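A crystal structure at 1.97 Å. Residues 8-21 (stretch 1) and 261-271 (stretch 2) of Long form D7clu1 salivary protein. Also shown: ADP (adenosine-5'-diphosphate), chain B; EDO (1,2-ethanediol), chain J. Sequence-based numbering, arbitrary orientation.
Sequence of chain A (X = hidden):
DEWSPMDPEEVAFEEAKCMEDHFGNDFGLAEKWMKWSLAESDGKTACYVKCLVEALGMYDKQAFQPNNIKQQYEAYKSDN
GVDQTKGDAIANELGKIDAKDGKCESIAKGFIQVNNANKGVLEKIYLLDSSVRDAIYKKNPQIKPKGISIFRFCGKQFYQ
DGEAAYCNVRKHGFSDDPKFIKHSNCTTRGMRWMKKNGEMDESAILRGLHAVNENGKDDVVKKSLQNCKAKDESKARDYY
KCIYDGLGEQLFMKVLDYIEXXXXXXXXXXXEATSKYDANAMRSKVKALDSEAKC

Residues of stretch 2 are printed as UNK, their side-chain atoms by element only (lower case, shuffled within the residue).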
ATOM      1  N   PRO A   8       5.405   9.122  -1.825  1.00 43.46           N
ATOM      2  CA  PRO A   8       6.098   7.899  -2.268  1.00 43.61           C
ATOM      3  C   PRO A   8       5.623   6.634  -1.573  1.00 43.25           C
ATOM      4  O   PRO A   8       5.699   5.554  -2.171  1.00 42.26           O
ATOM      5  CB  PRO A   8       7.579   8.189  -1.970  1.00 40.63           C
ATOM      6  CG  PRO A   8       7.666   9.659  -1.789  1.00 40.78           C
ATOM      7  CD  PRO A   8       6.351  10.069  -1.205  1.00 40.71           C
ATOM      8  N   GLU A   9       5.145   6.732  -0.327  1.00 36.57           N
ATOM      9  CA  GLU A   9       4.626   5.554   0.365  1.00 37.91           C
ATOM     10  C   GLU A   9       3.321   5.077  -0.262  1.00 40.82           C
ATOM     11  O   GLU A   9       3.109   3.869  -0.429  1.00 40.68           O
ATOM     12  CB  GLU A   9       4.432   5.859   1.855  1.00 33.85           C
ATOM     13  CG  GLU A   9       3.944   4.674   2.700  1.00 35.66           C
ATOM     14  CD  GLU A   9       2.425   4.544   2.746  1.00 39.62           C
ATOM     15  OE1 GLU A   9       1.721   5.493   2.331  1.00 39.87           O
ATOM     16  OE2 GLU A   9       1.936   3.490   3.203  1.00 39.47           O
ATOM     17  N   GLU A  10       2.444   5.996  -0.584  1.00 38.73           N
ATOM     18  CA  GLU A  10       1.212   5.678  -1.308  1.00 40.48           C
ATOM     19  C   GLU A  10       1.484   5.041  -2.663  1.00 41.23           C
ATOM     20  O   GLU A  10       0.920   4.139  -2.930  1.00 45.99           O
ATOM     21  CB  GLU A  10       0.338   6.874  -1.466  1.00 61.76           C
ATOM     22  CG  GLU A  10      -0.066   7.503  -0.228  1.00 60.42           C
ATOM     23  CD  GLU A  10      -0.856   8.757  -0.389  1.00 61.37           C
ATOM     24  OE1 GLU A  10      -0.363   9.688  -0.693  1.00 61.59           O
ATOM     25  OE2 GLU A  10      -1.937   8.707  -0.215  1.00 61.94           O
ATOM     26  N   VAL A  11       2.422   5.520  -3.437  1.00 44.75           N
ATOM     27  CA  VAL A  11       2.662   4.877  -4.735  1.00 44.41           C
ATOM     28  C   VAL A  11       3.259   3.523  -4.553  1.00 44.67           C
ATOM     29  O   VAL A  11       2.861   2.705  -5.138  1.00 44.39           O
ATOM     30  CB  VAL A  11       3.493   5.761  -5.638  1.00 46.94           C
ATOM     31  CG1 VAL A  11       3.766   5.096  -6.921  1.00 46.95           C
ATOM     32  CG2 VAL A  11       2.946   7.125  -5.762  1.00 45.92           C
ATOM     33  N   ALA A  12       4.185   3.382  -3.615  1.00 45.32           N
ATOM     34  CA  ALA A  12       4.792   2.074  -3.389  1.00 41.58           C
ATOM     35  C   ALA A  12       3.764   1.063  -2.900  1.00 42.95           C
ATOM     36  O   ALA A  12       3.795  -0.109  -3.300  1.00 42.37           O
ATOM     37  CB  ALA A  12       5.953   2.196  -2.402  1.00 41.12           C
ATOM     38  N   PHE A  13       2.838   1.495  -2.041  1.00 40.44           N
ATOM     39  CA  PHE A  13       1.766   0.604  -1.607  1.00 40.69           C
ATOM     40  C   PHE A  13       0.920   0.142  -2.787  1.00 43.48           C
ATOM     41  O   PHE A  13       0.616  -1.051  -2.915  1.00 43.01           O
ATOM     42  CB  PHE A  13       0.889   1.299  -0.565  1.00 41.54           C
ATOM     43  CG  PHE A  13      -0.164   0.401   0.037  1.00 42.45           C
ATOM     44  CD1 PHE A  13      -1.412   0.267  -0.558  1.00 44.19           C
ATOM     45  CD2 PHE A  13       0.098  -0.308   1.199  1.00 40.05           C
ATOM     46  CE1 PHE A  13      -2.373  -0.560  -0.006  1.00 46.12           C
ATOM     47  CE2 PHE A  13      -0.861  -1.134   1.756  1.00 40.79           C
ATOM     48  CZ  PHE A  13      -2.097  -1.259   1.153  1.00 43.19           C
ATOM     49  N   GLU A  14       0.527   1.069  -3.661  1.00 45.20           N
ATOM     50  CA  GLU A  14      -0.336   0.701  -4.777  1.00 49.42           C
ATOM     51  C   GLU A  14       0.409  -0.139  -5.808  1.00 49.10           C
ATOM     52  O   GLU A  14      -0.157  -1.084  -6.368  1.00 48.54           O
ATOM     53  CB  GLU A  14      -0.943   1.949  -5.417  1.00 50.18           C
ATOM     54  CG  GLU A  14      -1.801   2.781  -4.466  1.00 51.07           C
ATOM     55  CD  GLU A  14      -3.045   2.050  -3.981  1.00 52.97           C
ATOM     56  OE1 GLU A  14      -3.492   1.097  -4.657  1.00 53.40           O
ATOM     57  OE2 GLU A  14      -3.579   2.436  -2.920  1.00 51.04           O
ATOM     58  N   GLU A  15       1.678   0.186  -6.068  1.00 50.41           N
ATOM     59  CA  GLU A  15       2.461  -0.602  -7.018  1.00 50.49           C
ATOM     60  C   GLU A  15       2.589  -2.048  -6.557  1.00 48.94           C
ATOM     61  O   GLU A  15       2.391  -2.981  -7.343  1.00 49.09           O
ATOM     62  CB  GLU A  15       3.848   0.015  -7.213  1.00 50.55           C
ATOM     63  CG  GLU A  15       4.725  -0.774  -8.184  1.00 50.20           C
ATOM     64  CD  GLU A  15       6.198  -0.409  -8.092  1.00 54.99           C
ATOM     65  OE1 GLU A  15       6.732   0.182  -9.057  1.00 54.42           O
ATOM     66  OE2 GLU A  15       6.818  -0.711  -7.050  1.00 48.69           O
ATOM     67  N   ALA A  16       2.916  -2.247  -5.277  1.00 49.68           N
ATOM     68  CA  ALA A  16       3.084  -3.598  -4.751  1.00 46.44           C
ATOM     69  C   ALA A  16       1.781  -4.384  -4.820  1.00 48.19           C
ATOM     70  O   ALA A  16       1.788  -5.588  -5.102  1.00 49.10           O
ATOM     71  CB  ALA A  16       3.600  -3.533  -3.313  1.00 44.65           C
ATOM     72  N   LYS A  17       0.652  -3.721  -4.558  1.00 43.60           N
ATOM     73  CA  LYS A  17      -0.638  -4.404  -4.626  1.00 47.77           C
ATOM     74  C   LYS A  17      -0.935  -4.889  -6.041  1.00 49.05           C
ATOM     75  O   LYS A  17      -1.425  -6.010  -6.231  1.00 52.57           O
ATOM     76  CB  LYS A  17      -1.745  -3.476  -4.131  1.00 46.79           C
ATOM     77  CG  LYS A  17      -3.118  -4.109  -4.104  1.00 50.97           C
ATOM     78  CD  LYS A  17      -4.174  -3.083  -3.741  1.00 51.87           C
ATOM     79  CE  LYS A  17      -5.574  -3.651  -3.916  1.00 59.09           C
ATOM     80  NZ  LYS A  17      -6.613  -2.670  -3.502  1.00 59.81           N
ATOM     81  N   CYS A  18      -0.648  -4.060  -7.047  1.00 54.09           N
ATOM     82  CA  CYS A  18      -0.841  -4.491  -8.428  1.00 58.02           C
ATOM     83  C   CYS A  18       0.094  -5.638  -8.783  1.00 55.73           C
ATOM     84  O   CYS A  18      -0.312  -6.592  -9.456  1.00 58.50           O
ATOM     85  CB  CYS A  18      -0.632  -3.323  -9.392  1.00 57.14           C
ATOM     86  SG  CYS A  18      -1.984  -2.135  -9.453  1.00 61.74           S
ATOM     87  N   MET A  19       1.351  -5.565  -8.335  1.00 58.33           N
ATOM     88  CA  MET A  19       2.302  -6.632  -8.627  1.00 60.59           C
ATOM     89  C   MET A  19       1.862  -7.949  -8.003  1.00 62.08           C
ATOM     90  O   MET A  19       1.952  -9.005  -8.639  1.00 64.87           O
ATOM     91  CB  MET A  19       3.697  -6.243  -8.139  1.00 59.46           C
ATOM     92  CG  MET A  19       4.285  -5.013  -8.812  1.00 60.20           C
ATOM     93  SD  MET A  19       6.029  -4.817  -8.413  1.00 58.20           S
ATOM     94  CE  MET A  19       6.609  -6.445  -8.872  1.00 64.65           C
ATOM     95  N   GLU A  20       1.377  -7.907  -6.759  1.00 52.80           N
ATOM     96  CA  GLU A  20       0.903  -9.125  -6.109  1.00 54.03           C
ATOM     97  C   GLU A  20      -0.302  -9.708  -6.834  1.00 55.91           C
ATOM     98  O   GLU A  20      -0.432 -10.931  -6.958  1.00 57.40           O
ATOM     99  CB  GLU A  20       0.550  -8.840  -4.649  1.00 53.48           C
ATOM    100  CG  GLU A  20       1.744  -8.582  -3.747  1.00 55.11           C
ATOM    101  CD  GLU A  20       1.338  -8.375  -2.300  1.00 55.83           C
ATOM    102  OE1 GLU A  20       2.205  -8.006  -1.480  1.00 53.89           O
ATOM    103  OE2 GLU A  20       0.147  -8.579  -1.983  1.00 55.41           O
ATOM    104  N   ASP A  21      -1.198  -8.847  -7.321  1.00 55.33           N
ATOM    105  CA  ASP A  21      -2.430  -9.327  -7.936  1.00 60.32           C
ATOM    106  C   ASP A  21      -2.214  -9.914  -9.327  1.00 64.15           C
ATOM    107  O   ASP A  21      -3.092 -10.629  -9.822  1.00 67.44           O
ATOM    108  CB  ASP A  21      -3.461  -8.198  -8.007  1.00 60.53           C
ATOM    109  CG  ASP A  21      -4.096  -7.896  -6.662  1.00 58.55           C
ATOM    110  OD1 ASP A  21      -3.836  -8.641  -5.693  1.00 57.45           O
ATOM    111  OD2 ASP A  21      -4.855  -6.907  -6.574  1.00 59.70           O
ATOM    112  N   UNK A 261       4.852  -7.364   9.460  1.00 32.66           N
ATOM    113  CA  UNK A 261       6.129  -7.758   8.870  1.00 33.52           C
ATOM    114  C   UNK A 261       6.233  -7.268   7.430  1.00 34.64           C
ATOM    115  O   UNK A 261       7.276  -6.757   7.004  1.00 33.20           O
ATOM    116  c   UNK A 261       6.638  -9.663  10.422  1.00 35.14           C
ATOM    117  c   UNK A 261       6.336  -9.280   8.985  1.00 33.77           C
ATOM    118  c   UNK A 261       7.465  -9.737   8.073  1.00 36.67           C
ATOM    119  N   UNK A 262       5.153  -7.406   6.660  1.00 38.26           N
ATOM    120  CA  UNK A 262       5.181  -6.997   5.260  1.00 38.95           C
ATOM    121  C   UNK A 262       5.216  -5.483   5.092  1.00 38.40           C
ATOM    122  O   UNK A 262       5.672  -5.001   4.050  1.00 40.31           O
ATOM    123  c   UNK A 262       3.970  -7.573   4.523  1.00 42.52           C
ATOM    124  n   UNK A 262      -0.307  -9.409   4.492  1.00 43.52           N
ATOM    125  n   UNK A 262       1.700  -9.114   3.388  1.00 53.25           N
ATOM    126  c   UNK A 262       0.372  -9.034   3.412  1.00 47.99           C
ATOM    127  n   UNK A 262      -0.275  -8.563   2.356  1.00 52.63           N
ATOM    128  c   UNK A 262       3.944  -9.092   4.448  1.00 44.34           C
ATOM    129  c   UNK A 262       2.511  -9.618   4.488  1.00 47.63           C
ATOM    130  N   UNK A 263       4.753  -4.726   6.090  1.00 34.41           N
ATOM    131  CA  UNK A 263       4.661  -3.276   5.964  1.00 35.03           C
ATOM    132  C   UNK A 263       6.014  -2.586   6.014  1.00 35.57           C
ATOM    133  O   UNK A 263       6.096  -1.404   5.668  1.00 33.14           O
ATOM    134  c   UNK A 263       3.738  -2.691   7.041  1.00 33.92           C
ATOM    135  o   UNK A 263       4.358  -2.687   8.320  1.00 31.90           O
ATOM    136  N   UNK A 264       7.073  -3.281   6.438  1.00 34.83           N
ATOM    137  CA  UNK A 264       8.396  -2.667   6.425  1.00 36.72           C
ATOM    138  C   UNK A 264       8.929  -2.519   5.006  1.00 36.78           C
ATOM    139  O   UNK A 264       9.716  -1.608   4.731  1.00 37.76           O
ATOM    140  o   UNK A 264      11.151  -4.440   9.098  1.00 46.45           O
ATOM    141  o   UNK A 264       9.992  -3.924  10.889  1.00 39.91           O
ATOM    142  c   UNK A 264       9.365  -3.471   7.294  1.00 37.31           C
ATOM    143  c   UNK A 264       8.995  -3.487   8.767  1.00 36.05           C
ATOM    144  c   UNK A 264      10.126  -3.988   9.648  1.00 42.13           C
ATOM    145  N   UNK A 265       8.504  -3.393   4.096  1.00 34.97           N
ATOM    146  CA  UNK A 265       8.900  -3.312   2.692  1.00 38.30           C
ATOM    147  C   UNK A 265       7.797  -3.980   1.884  1.00 36.14           C
ATOM    148  O   UNK A 265       7.665  -5.207   1.910  1.00 37.35           O
ATOM    149  c   UNK A 265      10.790  -3.771   1.072  1.00 44.17           C
ATOM    150  o   UNK A 265      10.060  -3.847   0.084  1.00 42.83           O
ATOM    151  c   UNK A 265      10.242  -4.003   2.467  1.00 39.16           C
ATOM    152  n   UNK A 265      12.081  -3.474   0.987  1.00 50.64           N
ATOM    153  N   UNK A 266       7.020  -3.174   1.155  1.00 38.33           N
ATOM    154  CA  UNK A 266       5.808  -3.672   0.510  1.00 39.16           C
ATOM    155  C   UNK A 266       6.084  -4.730  -0.554  1.00 41.30           C
ATOM    156  O   UNK A 266       5.157  -5.447  -0.946  1.00 43.14           O
ATOM    157  c   UNK A 266       3.599  -1.062   3.147  1.00 34.79           C
ATOM    158  c   UNK A 266       3.585   0.285   2.858  1.00 34.67           C
ATOM    159  c   UNK A 266       4.023   0.742   1.629  1.00 37.32           C
ATOM    160  c   UNK A 266       4.503  -1.527   0.952  1.00 36.80           C
ATOM    161  c   UNK A 266       4.479  -0.164   0.686  1.00 35.52           C
ATOM    162  c   UNK A 266       5.006  -2.510  -0.080  1.00 38.78           C
ATOM    163  o   UNK A 266       3.128   1.179   3.798  1.00 35.74           O
ATOM    164  c   UNK A 266       4.059  -1.960   2.197  1.00 38.09           C
ATOM    165  N   UNK A 267       7.323  -4.849  -1.027  1.00 46.97           N
ATOM    166  CA  UNK A 267       7.699  -5.865  -2.005  1.00 48.73           C
ATOM    167  C   UNK A 267       8.021  -7.210  -1.368  1.00 49.08           C
ATOM    168  O   UNK A 267       8.528  -8.097  -2.064  1.00 52.45           O
ATOM    169  o   UNK A 267       8.703  -4.089  -3.332  1.00 54.83           O
ATOM    170  c   UNK A 267       8.908  -5.391  -2.817  1.00 50.40           C
ATOM    171  N   UNK A 268       7.726  -7.369  -0.075  1.00 44.45           N
ATOM    172  CA  UNK A 268       8.159  -8.541   0.685  1.00 47.15           C
ATOM    173  C   UNK A 268       7.742  -9.844   0.009  1.00 49.72           C
ATOM    174  O   UNK A 268       8.576 -10.722  -0.242  1.00 50.81           O
ATOM    175  c   UNK A 268       8.115  -9.456   3.094  1.00 46.51           C
ATOM    176  c   UNK A 268       9.787 -10.138   4.699  1.00 51.38           C
ATOM    177  c   UNK A 268       9.075 -11.289   4.958  1.00 49.95           C
ATOM    178  c   UNK A 268       9.301  -9.226   3.775  1.00 48.59           C
ATOM    179  c   UNK A 268       7.887 -11.538   4.301  1.00 48.91           C
ATOM    180  c   UNK A 268       7.412 -10.621   3.378  1.00 47.44           C
ATOM    181  o   UNK A 268       9.554 -12.197   5.875  1.00 49.46           O
ATOM    182  c   UNK A 268       7.580  -8.449   2.100  1.00 44.15           C
ATOM    183  N   UNK A 269       6.455  -9.985  -0.303  1.00 48.62           N
ATOM    184  CA  UNK A 269       5.963 -11.235  -0.872  1.00 52.85           C
ATOM    185  C   UNK A 269       6.397 -11.455  -2.316  1.00 57.21           C
ATOM    186  O   UNK A 269       6.211 -12.561  -2.836  1.00 58.45           O
ATOM    187  n   UNK A 269       1.790 -12.567   0.192  1.00 61.21           N
ATOM    188  c   UNK A 269       4.442 -11.307  -0.768  1.00 52.36           C
ATOM    189  c   UNK A 269       0.522 -12.635  -0.199  1.00 69.37           C
ATOM    190  n   UNK A 269      -0.244 -11.551  -0.163  1.00 64.33           N
ATOM    191  c   UNK A 269       2.423 -11.352   0.695  1.00 52.93           C
ATOM    192  c   UNK A 269       3.934 -11.431   0.653  1.00 53.66           C
ATOM    193  n   UNK A 269       0.023 -13.782  -0.639  1.00 75.99           N
ATOM    194  N   UNK A 270       6.968 -10.446  -2.970  1.00 56.74           N
ATOM    195  CA  UNK A 270       7.379 -10.575  -4.362  1.00 56.47           C
ATOM    196  C   UNK A 270       8.806 -11.087  -4.523  1.00 59.63           C
ATOM    197  O   UNK A 270       9.195 -11.450  -5.638  1.00 61.98           O
ATOM    198  c   UNK A 270       7.190  -9.246  -5.093  1.00 55.27           C
ATOM    199  c   UNK A 270       4.874  -9.537  -6.011  1.00 56.89           C
ATOM    200  c   UNK A 270       5.749  -8.736  -5.057  1.00 56.77           C
ATOM    201  c   UNK A 270       5.697  -7.259  -5.387  1.00 57.85           C
ATOM    202  N   UNK A 271       9.555 -11.186  -3.468  1.00 64.62           N
ATOM    203  CA  UNK A 271      10.821 -11.897  -3.566  1.00 68.32           C
ATOM    204  C   UNK A 271      10.528 -13.320  -3.206  1.00 69.57           C
ATOM    205  O   UNK A 271       9.802 -13.551  -2.384  1.00 63.94           O
ATOM    206  c   UNK A 271      12.832  -9.440  -3.278  1.00 72.54           C
ATOM    207  c   UNK A 271      12.127  -7.403  -2.164  1.00 67.36           C
ATOM    208  c   UNK A 271      11.816  -9.983  -2.440  1.00 71.08           C
ATOM    209  n   UNK A 271      12.429  -7.780  -0.971  1.00 78.72           N
ATOM    210  n   UNK A 271      12.283  -8.150  -3.219  1.00 70.84           N
ATOM    211  c   UNK A 271      11.859 -11.460  -2.592  1.00 65.16           C
ATOM    212  n   UNK A 271      11.684  -6.216  -2.310  1.00 65.92           N
TER
HETATM  213  PB  ADP B 301      15.648   0.095  -3.549  1.00101.52           P
HETATM  214  O1B ADP B 301      16.687   0.880  -3.101  1.00 91.20           O
HETATM  215  O2B ADP B 301      16.053  -1.057  -4.260  1.00 96.22           O
HETATM  216  O3B ADP B 301      14.742   0.819  -4.279  1.00 68.12           O
HETATM  217  PA  ADP B 301      14.893  -2.186  -1.911  1.00 79.03           P
HETATM  218  O1A ADP B 301      15.867  -2.784  -0.950  1.00 84.75           O
HETATM  219  O2A ADP B 301      14.895  -2.931  -3.113  1.00 83.86           O
HETATM  220  O3A ADP B 301      15.186  -0.706  -2.241  1.00 90.78           O
HETATM  221  O5' ADP B 301      13.451  -1.843  -1.557  1.00 65.88           O
HETATM  222  C5' ADP B 301      12.593  -1.158  -2.443  1.00 50.69           C
HETATM  223  C4' ADP B 301      11.137  -1.407  -2.124  1.00 45.00           C
HETATM  224  O4' ADP B 301      10.661  -0.531  -1.135  1.00 38.50           O
HETATM  225  C3' ADP B 301      10.119  -1.094  -3.196  1.00 46.23           C
HETATM  226  O3' ADP B 301       9.953  -2.138  -4.097  1.00 47.88           O
HETATM  227  C2' ADP B 301       8.841  -0.714  -2.454  1.00 42.59           C
HETATM  228  O2' ADP B 301       7.956  -1.751  -2.464  1.00 44.13           O
HETATM  229  C1' ADP B 301       9.301  -0.607  -1.037  1.00 41.77           C
HETATM  230  N9  ADP B 301       8.853   0.555  -0.336  1.00 34.48           N
HETATM  231  C8  ADP B 301       9.044   1.800  -0.731  1.00 34.32           C
HETATM  232  N7  ADP B 301       8.601   2.673   0.075  1.00 35.00           N
HETATM  233  C5  ADP B 301       8.061   1.972   1.083  1.00 34.60           C
HETATM  234  C6  ADP B 301       7.421   2.328   2.265  1.00 29.09           C
HETATM  235  N6  ADP B 301       7.191   3.537   2.643  1.00 30.55           N
HETATM  236  N1  ADP B 301       6.996   1.370   3.051  1.00 34.69           N
HETATM  237  C2  ADP B 301       7.186   0.139   2.692  1.00 34.44           C
HETATM  238  N3  ADP B 301       7.777  -0.304   1.642  1.00 33.62           N
HETATM  239  C4  ADP B 301       8.212   0.649   0.850  1.00 34.58           C
HETATM  240  C1  EDO J 309      -5.192  -3.118  -0.388  0.70 51.56           C
HETATM  241  O1  EDO J 309      -4.795  -3.678   0.863  0.70 49.91           O
HETATM  242  C2  EDO J 309      -6.336  -2.129  -0.191  0.70 49.43           C
HETATM  243  O2  EDO J 309      -6.112  -0.922  -0.931  0.70 52.11           O

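Position 261 carries three carbons, the first bearing the other two, and its side chain does not reach stretch 1; a fork at CB is Val-261. At 262, three carbons lead to a nitrogen and then a carbon with two more nitrogens, one of which lies 4.4 Å from Glu-20 OE2. This guanidinium is that of Arg-262; its NH2 and the carboxylate are opposite charges near each other but beyond a salt bridge.

Position 263 has one carbon and one oxygen, out of contact with stretch 1: Ser-263. Position 264 has three carbons, the third carrying two oxygens, a carboxylate one methylene beyond aspartate's, hence Glu-264, also remote from the helix. At 265 two carbons end in one oxygen and one nitrogen. Elements alone separate this amide from an acid, so it is Asn-265; its OD1 accepts from the backbone N of position 267 at 3.1 Å, and its ND2 makes a weak bond to ADP O5' at 3.3 Å.

Position 266 has one carbon, then a six-carbon ring bearing an oxygen that lies 2.7 Å from Glu-9 OE2, and has more of its own surface covered by stretch 1 (135 Å²) than any other residue of stretch 2: Tyr-266. Its OH donates to that carboxylate oxygen. Phe-13 points its ring edge at one face, centroids 5.3 Å apart and planes at 87°, while ADP N1 lies over the opposite face. Tyr-266 CB packs 3.7 Å from Ala-16 CB.

Position 267 shows one carbon and one oxygen, without a stretch 1 contact: Ser-267. Its OG is a very short 2.4 Å from ADP O3', a hydrogen bond in which either could donate. Position 268 again has a six-carbon ring with an oxygen, but the end of this side chain leads away from the helix: Tyr-268, closing a type I turn through its N to Asn-265 O at 2.9 Å.

At 269, three carbons, a nitrogen and a carbon with two nitrogens, one of them 3.5 Å from Glu-20 OE2, give Arg-269, whose NH1 forms a salt bridge there. Position 270 has four carbons forked at the second, one terminal carbon 3.6 Å from Met-19 CB and the other 4.0 Å from Glu-20 CG: Leu-270, these being CD1 and CD2. Position 271 repeats the guanidinium pattern but makes no contact with stretch 1: Arg-271.

The contact buries 499 Å² in total. Tyr-266 and Leu-270 supply most of stretch 2's share, lying along successive helical turns from Glu-9 to Glu-20. The hydrogen bond anchors the phenol, the salt bridge ties the other end, and ADP meets both stretches: Tyr-266 N donates to its N3 at 3.0 Å, while Ala-12 CB approaches its C8 at 3.5 Å.

Stretch 2 (261-271) VRSENYSYRLR
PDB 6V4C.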